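Long-range contact in CRISPR-associated endonuclease Cas12b (PDB 5U31), which uses a guide RNA to recognise PAM-bearing target DNA and cleaves it with a RuvC nuclease that works best with divalent metal ions, in bacterial antiviral defence: residues A[994-1006]-A[1072-1084]. The protein carries 3 engineered substitutions. Residues are numbered along the deposited sequence; the frame is centred on the assembly and turned at random.
Sequences DISQIRLRCDWGE and REKSVVLMRDPSG
Leu1000 and Cys1002 of strand 999-1006 form antiparallel hydrogen-bonded pairs with Leu1078 and Val1076 of strand 1076-1079, the axes approaching to 4.6 Å with 153° between their directions. Both bonds of each pair are made, as in Leu1078 N to Leu1000 O at 2.8 Å. On the face carrying Arg999, Arg1001, Val1077 and Met1079, Val1077 lies against both guanidinium groups: CG1 lies over the rim of one face of Arg999, while CG2 sits above the centre of the Arg1001 plane, 3.6 Å from Arg1001 CZ. Arg1001, bent at chi2 (-129°), reaches over to the neighbouring segment, where its NE donates to Ser1075 OG at 3.0 Å. Arg999 runs extended beside the selenomethionine Met1079, whose SE comes 3.7 Å from Arg999 CB. On the face of Leu1000, Cys1002, Val1076 and Leu1078, Cys1002 SG meets Leu1078 CD1, and Trp1091 of strand 1091-1093 touches Leu1000 and Leu1078. At the far end Gln997 O lies in the guanidinium plane of Arg1080, whose NE (3.0 Å, the straighter bond at 158°) and NH1 reach it from the same face of its carbonyl plane, joining the end of the 3-10 segment 995-997 to the residue that follows strand 1076-1079. The contact thus joins two inner strands of the Nuc-II sheet; beyond the paired backbones, two N-H groups share one carbonyl oxygen, which the arginine charge would probably polarise.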
ATOM      1  N   ASP A 994      15.419  -0.670  22.843  1.00 41.71           N
ATOM      2  CA  ASP A 994      14.690  -1.921  22.708  1.00 45.62           C
ATOM      3  C   ASP A 994      13.440  -1.851  23.572  1.00 48.32           C
ATOM      4  O   ASP A 994      13.476  -1.307  24.681  1.00 44.53           O
ATOM      5  CB  ASP A 994      15.549  -3.121  23.115  1.00 39.93           C
ATOM      6  CG  ASP A 994      15.007  -4.434  22.581  1.00 55.21           C
ATOM      7  OD1 ASP A 994      15.224  -4.727  21.384  1.00 68.27           O
ATOM      8  OD2 ASP A 994      14.358  -5.170  23.353  1.00 59.55           O
ATOM      9  N   ILE A 995      12.337  -2.404  23.061  1.00 38.86           N
ATOM     10  CA  ILE A 995      11.086  -2.419  23.809  1.00 39.14           C
ATOM     11  C   ILE A 995      11.247  -3.060  25.183  1.00 51.12           C
ATOM     12  O   ILE A 995      10.520  -2.703  26.115  1.00 42.96           O
ATOM     13  CB  ILE A 995       9.985  -3.132  22.986  1.00 38.56           C
ATOM     14  CG1 ILE A 995       8.724  -2.275  22.918  1.00 38.31           C
ATOM     15  CG2 ILE A 995       9.653  -4.500  23.563  1.00 41.60           C
ATOM     16  CD1 ILE A 995       8.132  -1.965  24.255  1.00 44.93           C
ATOM     17  N   SER A 996      12.210  -3.972  25.345  1.00 53.37           N
ATOM     18  CA  SER A 996      12.422  -4.648  26.618  1.00 41.51           C
ATOM     19  C   SER A 996      12.803  -3.697  27.746  1.00 42.84           C
ATOM     20  O   SER A 996      12.763  -4.106  28.912  1.00 43.13           O
ATOM     21  CB  SER A 996      13.505  -5.710  26.458  1.00 41.78           C
ATOM     22  OG  SER A 996      14.725  -5.115  26.068  1.00 48.59           O
ATOM     23  N   GLN A 997      13.183  -2.457  27.434  1.00 46.49           N
ATOM     24  CA  GLN A 997      13.475  -1.464  28.461  1.00 53.26           C
ATOM     25  C   GLN A 997      12.215  -0.897  29.100  1.00 43.86           C
ATOM     26  O   GLN A 997      12.315  -0.214  30.124  1.00 47.13           O
ATOM     27  CB  GLN A 997      14.294  -0.312  27.861  1.00 55.76           C
ATOM     28  CG  GLN A 997      15.516  -0.746  27.052  1.00 50.09           C
ATOM     29  CD  GLN A 997      16.129   0.383  26.234  1.00 43.71           C
ATOM     30  OE1 GLN A 997      15.774   1.551  26.394  1.00 41.59           O
ATOM     31  NE2 GLN A 997      17.055   0.032  25.349  1.00 45.18           N
ATOM     32  N   ILE A 998      11.043  -1.179  28.532  1.00 42.19           N
ATOM     33  CA  ILE A 998       9.822  -0.460  28.868  1.00 42.21           C
ATOM     34  C   ILE A 998       8.661  -1.435  29.044  1.00 42.31           C
ATOM     35  O   ILE A 998       7.777  -1.213  29.879  1.00 47.51           O
ATOM     36  CB  ILE A 998       9.529   0.608  27.790  1.00 43.06           C
ATOM     37  CG1 ILE A 998       9.731   2.008  28.358  1.00 54.80           C
ATOM     38  CG2 ILE A 998       8.128   0.470  27.198  1.00 40.83           C
ATOM     39  CD1 ILE A 998       9.363   3.099  27.390  1.00 73.74           C
ATOM     40  N   ARG A 999       8.663  -2.531  28.283  1.00 41.91           N
ATOM     41  CA  ARG A 999       7.560  -3.485  28.294  1.00 41.99           C
ATOM     42  C   ARG A 999       8.100  -4.908  28.229  1.00 49.33           C
ATOM     43  O   ARG A 999       9.079  -5.176  27.529  1.00 48.73           O
ATOM     44  CB  ARG A 999       6.595  -3.219  27.127  1.00 42.21           C
ATOM     45  CG  ARG A 999       5.851  -4.442  26.631  1.00 59.49           C
ATOM     46  CD  ARG A 999       4.680  -4.090  25.733  1.00 54.35           C
ATOM     47  NE  ARG A 999       4.038  -5.301  25.230  1.00 76.83           N
ATOM     48  CZ  ARG A 999       2.837  -5.334  24.666  1.00101.61           C
ATOM     49  NH1 ARG A 999       2.131  -4.219  24.538  1.00104.51           N
ATOM     50  NH2 ARG A 999       2.337  -6.486  24.235  1.00116.03           N
ATOM     51  N   LEU A1000       7.454  -5.820  28.959  1.00 50.17           N
ATOM     52  CA  LEU A1000       7.927  -7.195  29.062  1.00 43.32           C
ATOM     53  C   LEU A1000       6.740  -8.138  29.182  1.00 48.13           C
ATOM     54  O   LEU A1000       5.846  -7.905  29.999  1.00 66.47           O
ATOM     55  CB  LEU A1000       8.852  -7.354  30.274  1.00 44.34           C
ATOM     56  CG  LEU A1000      10.192  -8.059  30.076  1.00 46.07           C
ATOM     57  CD1 LEU A1000      10.872  -7.565  28.823  1.00 45.43           C
ATOM     58  CD2 LEU A1000      11.080  -7.828  31.283  1.00 46.49           C
ATOM     59  N   ARG A1001       6.735  -9.199  28.376  1.00 56.94           N
ATOM     60  CA  ARG A1001       5.728 -10.251  28.466  1.00 57.53           C
ATOM     61  C   ARG A1001       6.260 -11.391  29.320  1.00 51.51           C
ATOM     62  O   ARG A1001       7.388 -11.849  29.117  1.00 56.68           O
ATOM     63  CB  ARG A1001       5.344 -10.780  27.086  1.00 65.31           C
ATOM     64  CG  ARG A1001       3.998 -10.294  26.618  1.00 62.06           C
ATOM     65  CD  ARG A1001       3.114 -11.430  26.150  1.00 42.54           C
ATOM     66  NE  ARG A1001       1.711 -11.087  26.340  1.00 46.21           N
ATOM     67  CZ  ARG A1001       1.024 -10.266  25.551  1.00 59.76           C
ATOM     68  NH1 ARG A1001       1.607  -9.699  24.498  1.00 63.18           N
ATOM     69  NH2 ARG A1001      -0.250 -10.010  25.818  1.00 62.42           N
ATOM     70  N   CYS A1002       5.444 -11.854  30.261  1.00 46.52           N
ATOM     71  CA  CYS A1002       5.899 -12.829  31.238  1.00 46.84           C
ATOM     72  C   CYS A1002       4.842 -13.902  31.438  1.00 47.49           C
ATOM     73  O   CYS A1002       3.656 -13.699  31.170  1.00 47.26           O
ATOM     74  CB  CYS A1002       6.235 -12.156  32.570  1.00 50.03           C
ATOM     75  SG  CYS A1002       7.479 -10.861  32.406  1.00 65.13           S
ATOM     76  N   ASP A1003       5.302 -15.059  31.906  1.00 48.37           N
ATOM     77  CA  ASP A1003       4.444 -16.177  32.261  1.00 49.25           C
ATOM     78  C   ASP A1003       4.796 -16.628  33.669  1.00 50.68           C
ATOM     79  O   ASP A1003       5.961 -16.585  34.075  1.00 53.42           O
ATOM     80  CB  ASP A1003       4.602 -17.358  31.284  1.00 48.99           C
ATOM     81  CG  ASP A1003       4.426 -16.952  29.827  1.00 63.02           C
ATOM     82  OD1 ASP A1003       5.431 -16.587  29.179  1.00 58.35           O
ATOM     83  OD2 ASP A1003       3.284 -17.011  29.324  1.00 67.85           O
ATOM     84  N   TRP A1004       3.782 -17.060  34.415  1.00 51.64           N
ATOM     85  CA  TRP A1004       4.005 -17.518  35.779  1.00 55.51           C
ATOM     86  C   TRP A1004       4.741 -18.859  35.799  1.00 65.97           C
ATOM     87  O   TRP A1004       4.756 -19.609  34.818  1.00 68.21           O
ATOM     88  CB  TRP A1004       2.679 -17.649  36.526  1.00 54.02           C
ATOM     89  CG  TRP A1004       2.051 -16.346  36.905  1.00 57.07           C
ATOM     90  CD1 TRP A1004       1.039 -15.702  36.256  1.00 66.42           C
ATOM     91  CD2 TRP A1004       2.387 -15.533  38.032  1.00 54.34           C
ATOM     92  NE1 TRP A1004       0.725 -14.535  36.911  1.00 56.85           N
ATOM     93  CE2 TRP A1004       1.538 -14.410  38.006  1.00 53.86           C
ATOM     94  CE3 TRP A1004       3.325 -15.647  39.063  1.00 68.52           C
ATOM     95  CZ2 TRP A1004       1.600 -13.406  38.968  1.00 72.77           C
ATOM     96  CZ3 TRP A1004       3.383 -14.652  40.019  1.00 75.77           C
ATOM     97  CH2 TRP A1004       2.527 -13.546  39.966  1.00 79.05           C
ATOM     98  N   GLY A1005       5.346 -19.161  36.942  1.00 66.75           N
ATOM     99  CA  GLY A1005       6.058 -20.412  37.104  1.00 62.91           C
ATOM    100  C   GLY A1005       6.770 -20.462  38.438  1.00 91.07           C
ATOM    101  O   GLY A1005       6.769 -19.502  39.215  1.00 92.84           O
ATOM    102  N   GLU A1006       7.376 -21.620  38.694  1.00 99.55           N
ATOM    103  CA  GLU A1006       8.194 -21.841  39.877  1.00105.62           C
ATOM    104  C   GLU A1006       9.664 -21.736  39.503  1.00100.61           C
ATOM    105  O   GLU A1006      10.089 -22.254  38.466  1.00100.48           O
ATOM    106  CB  GLU A1006       7.919 -23.215  40.491  1.00115.27           C
ATOM    107  CG  GLU A1006       6.480 -23.458  40.896  1.00124.50           C
ATOM    108  CD  GLU A1006       6.232 -24.900  41.292  1.00131.48           C
ATOM    109  OE1 GLU A1006       5.080 -25.365  41.165  1.00134.00           O
ATOM    110  OE2 GLU A1006       7.194 -25.572  41.722  1.00130.65           O
ATOM    111  N   ARG A1072      -1.755 -18.972  37.516  1.00 99.93           N
ATOM    112  CA  ARG A1072      -2.696 -18.765  36.421  1.00111.45           C
ATOM    113  C   ARG A1072      -2.173 -19.378  35.125  1.00114.16           C
ATOM    114  O   ARG A1072      -1.176 -20.100  35.129  1.00113.99           O
ATOM    115  CB  ARG A1072      -2.971 -17.274  36.229  1.00118.24           C
ATOM    116  CG  ARG A1072      -3.605 -16.601  37.439  1.00129.17           C
ATOM    117  CD  ARG A1072      -3.823 -15.115  37.194  1.00142.79           C
ATOM    118  NE  ARG A1072      -4.461 -14.458  38.333  1.00153.02           N
ATOM    119  CZ  ARG A1072      -4.719 -13.154  38.397  1.00154.16           C
ATOM    120  NH1 ARG A1072      -4.391 -12.361  37.385  1.00151.02           N
ATOM    121  NH2 ARG A1072      -5.302 -12.644  39.474  1.00153.85           N
ATOM    122  N   GLU A1073      -2.851 -19.084  34.016  1.00116.98           N
ATOM    123  CA  GLU A1073      -2.486 -19.615  32.708  1.00119.30           C
ATOM    124  C   GLU A1073      -2.215 -18.546  31.659  1.00107.65           C
ATOM    125  O   GLU A1073      -1.475 -18.814  30.708  1.00 95.56           O
ATOM    126  CB  GLU A1073      -3.587 -20.552  32.186  1.00132.09           C
ATOM    127  CG  GLU A1073      -3.817 -21.778  33.054  1.00147.02           C
ATOM    128  CD  GLU A1073      -4.937 -22.657  32.536  1.00155.73           C
ATOM    129  OE1 GLU A1073      -5.701 -22.195  31.662  1.00157.69           O
ATOM    130  OE2 GLU A1073      -5.054 -23.811  33.001  1.00158.25           O
ATOM    131  N   LYS A1074      -2.792 -17.356  31.798  1.00107.39           N
ATOM    132  CA  LYS A1074      -2.548 -16.276  30.856  1.00 98.23           C
ATOM    133  C   LYS A1074      -1.242 -15.558  31.186  1.00 81.14           C
ATOM    134  O   LYS A1074      -0.749 -15.594  32.318  1.00 74.21           O
ATOM    135  CB  LYS A1074      -3.702 -15.275  30.868  1.00106.29           C
ATOM    136  CG  LYS A1074      -5.003 -15.803  30.297  1.00116.48           C
ATOM    137  CD  LYS A1074      -6.074 -14.728  30.328  1.00124.74           C
ATOM    138  CE  LYS A1074      -7.311 -15.161  29.568  1.00131.99           C
ATOM    139  NZ  LYS A1074      -8.342 -14.087  29.537  1.00133.65           N
ATOM    140  N   SER A1075      -0.688 -14.894  30.175  1.00 71.65           N
ATOM    141  CA  SER A1075       0.543 -14.144  30.357  1.00 69.11           C
ATOM    142  C   SER A1075       0.253 -12.781  30.980  1.00 68.27           C
ATOM    143  O   SER A1075      -0.877 -12.285  30.969  1.00 72.81           O
ATOM    144  CB  SER A1075       1.276 -13.968  29.023  1.00 72.45           C
ATOM    145  OG  SER A1075       0.520 -13.188  28.114  1.00 71.22           O
ATOM    146  N   VAL A1076       1.300 -12.176  31.533  1.00 61.30           N
ATOM    147  CA  VAL A1076       1.218 -10.879  32.192  1.00 50.88           C
ATOM    148  C   VAL A1076       2.190  -9.934  31.504  1.00 63.55           C
ATOM    149  O   VAL A1076       3.351 -10.292  31.271  1.00 85.26           O
ATOM    150  CB  VAL A1076       1.535 -10.986  33.695  1.00 50.75           C
ATOM    151  CG1 VAL A1076       1.570  -9.607  34.330  1.00 48.52           C
ATOM    152  CG2 VAL A1076       0.515 -11.876  34.390  1.00 55.15           C
ATOM    153  N   VAL A1077       1.719  -8.737  31.172  1.00 47.79           N
ATOM    154  CA  VAL A1077       2.548  -7.713  30.552  1.00 44.76           C
ATOM    155  C   VAL A1077       2.933  -6.699  31.616  1.00 53.86           C
ATOM    156  O   VAL A1077       2.063  -6.107  32.263  1.00 58.91           O
ATOM    157  CB  VAL A1077       1.825  -7.036  29.380  1.00 45.38           C
ATOM    158  CG1 VAL A1077       2.582  -5.791  28.939  1.00 43.04           C
ATOM    159  CG2 VAL A1077       1.688  -8.010  28.231  1.00 43.18           C
ATOM    160  N   LEU A1078       4.235  -6.501  31.795  1.00 51.31           N
ATOM    161  CA  LEU A1078       4.764  -5.539  32.751  1.00 45.76           C
ATOM    162  C   LEU A1078       5.250  -4.295  32.017  1.00 55.61           C
ATOM    163  O   LEU A1078       5.970  -4.400  31.017  1.00 44.13           O
ATOM    164  CB  LEU A1078       5.906  -6.153  33.561  1.00 46.55           C
ATOM    165  CG  LEU A1078       5.614  -7.426  34.354  1.00 47.56           C
ATOM    166  CD1 LEU A1078       6.813  -7.803  35.193  1.00 48.39           C
ATOM    167  CD2 LEU A1078       4.403  -7.222  35.228  1.00 48.27           C
HETATM  168  N   MSE A1079       4.851  -3.126  32.514  1.00 48.70           N
HETATM  169  CA  MSE A1079       5.303  -1.841  31.981  1.00 45.13           C
HETATM  170  C   MSE A1079       6.195  -1.125  32.984  1.00 45.80           C
HETATM  171  O   MSE A1079       6.242  -1.485  34.160  1.00 49.55           O
HETATM  172  CB  MSE A1079       4.115  -0.952  31.624  1.00 54.38           C
HETATM  173  CG  MSE A1079       3.187  -1.532  30.583  1.00 72.56           C
HETATM  174 SE   MSE A1079       3.826  -1.315  28.755  1.00 68.76          SE
HETATM  175  CE  MSE A1079       2.296  -2.107  27.844  1.00 78.94           C
ATOM    176  N   ARG A1080       6.890  -0.092  32.523  1.00 44.63           N
ATOM    177  CA  ARG A1080       7.903   0.565  33.334  1.00 45.24           C
ATOM    178  C   ARG A1080       8.023   2.015  32.890  1.00 44.80           C
ATOM    179  O   ARG A1080       8.055   2.295  31.691  1.00 43.89           O
ATOM    180  CB  ARG A1080       9.244  -0.163  33.193  1.00 45.32           C
ATOM    181  CG  ARG A1080      10.120  -0.113  34.412  1.00 46.38           C
ATOM    182  CD  ARG A1080      11.446   0.530  34.077  1.00 60.03           C
ATOM    183  NE  ARG A1080      12.219  -0.250  33.115  1.00 49.30           N
ATOM    184  CZ  ARG A1080      13.181  -1.102  33.453  1.00 50.06           C
ATOM    185  NH1 ARG A1080      13.842  -1.764  32.512  1.00 45.74           N
ATOM    186  NH2 ARG A1080      13.485  -1.295  34.731  1.00 55.79           N
ATOM    187  N   ASP A1081       8.076   2.930  33.858  1.00 48.82           N
ATOM    188  CA  ASP A1081       8.269   4.352  33.586  1.00 45.26           C
ATOM    189  C   ASP A1081       9.749   4.697  33.670  1.00 45.49           C
ATOM    190  O   ASP A1081      10.286   4.833  34.777  1.00 46.41           O
ATOM    191  CB  ASP A1081       7.484   5.206  34.581  1.00 50.07           C
ATOM    192  CG  ASP A1081       7.587   6.698  34.294  1.00 45.77           C
ATOM    193  OD1 ASP A1081       6.922   7.479  35.006  1.00 48.51           O
ATOM    194  OD2 ASP A1081       8.304   7.094  33.351  1.00 50.81           O
ATOM    195  N   PRO A1082      10.437   4.869  32.538  1.00 44.74           N
ATOM    196  CA  PRO A1082      11.876   5.166  32.603  1.00 45.04           C
ATOM    197  C   PRO A1082      12.198   6.436  33.362  1.00 45.71           C
ATOM    198  O   PRO A1082      13.313   6.561  33.881  1.00 46.35           O
ATOM    199  CB  PRO A1082      12.285   5.268  31.127  1.00 44.06           C
ATOM    200  CG  PRO A1082      11.023   5.463  30.374  1.00 43.31           C
ATOM    201  CD  PRO A1082       9.954   4.771  31.152  1.00 43.67           C
ATOM    202  N   SER A1083      11.255   7.371  33.462  1.00 45.66           N
ATOM    203  CA  SER A1083      11.469   8.601  34.214  1.00 46.36           C
ATOM    204  C   SER A1083      11.292   8.426  35.713  1.00 47.43           C
ATOM    205  O   SER A1083      11.590   9.359  36.464  1.00 48.15           O
ATOM    206  CB  SER A1083      10.513   9.687  33.725  1.00 45.94           C
ATOM    207  OG  SER A1083       9.211   9.467  34.238  1.00 46.10           O
ATOM    208  N   GLY A1084      10.803   7.274  36.166  1.00 60.87           N
ATOM    209  CA  GLY A1084      10.572   7.073  37.585  1.00 48.70           C
ATOM    210  C   GLY A1084       9.474   7.927  38.170  1.00 49.04           C
ATOM    211  O   GLY A1084       9.416   8.088  39.388  1.00 50.03           O
TER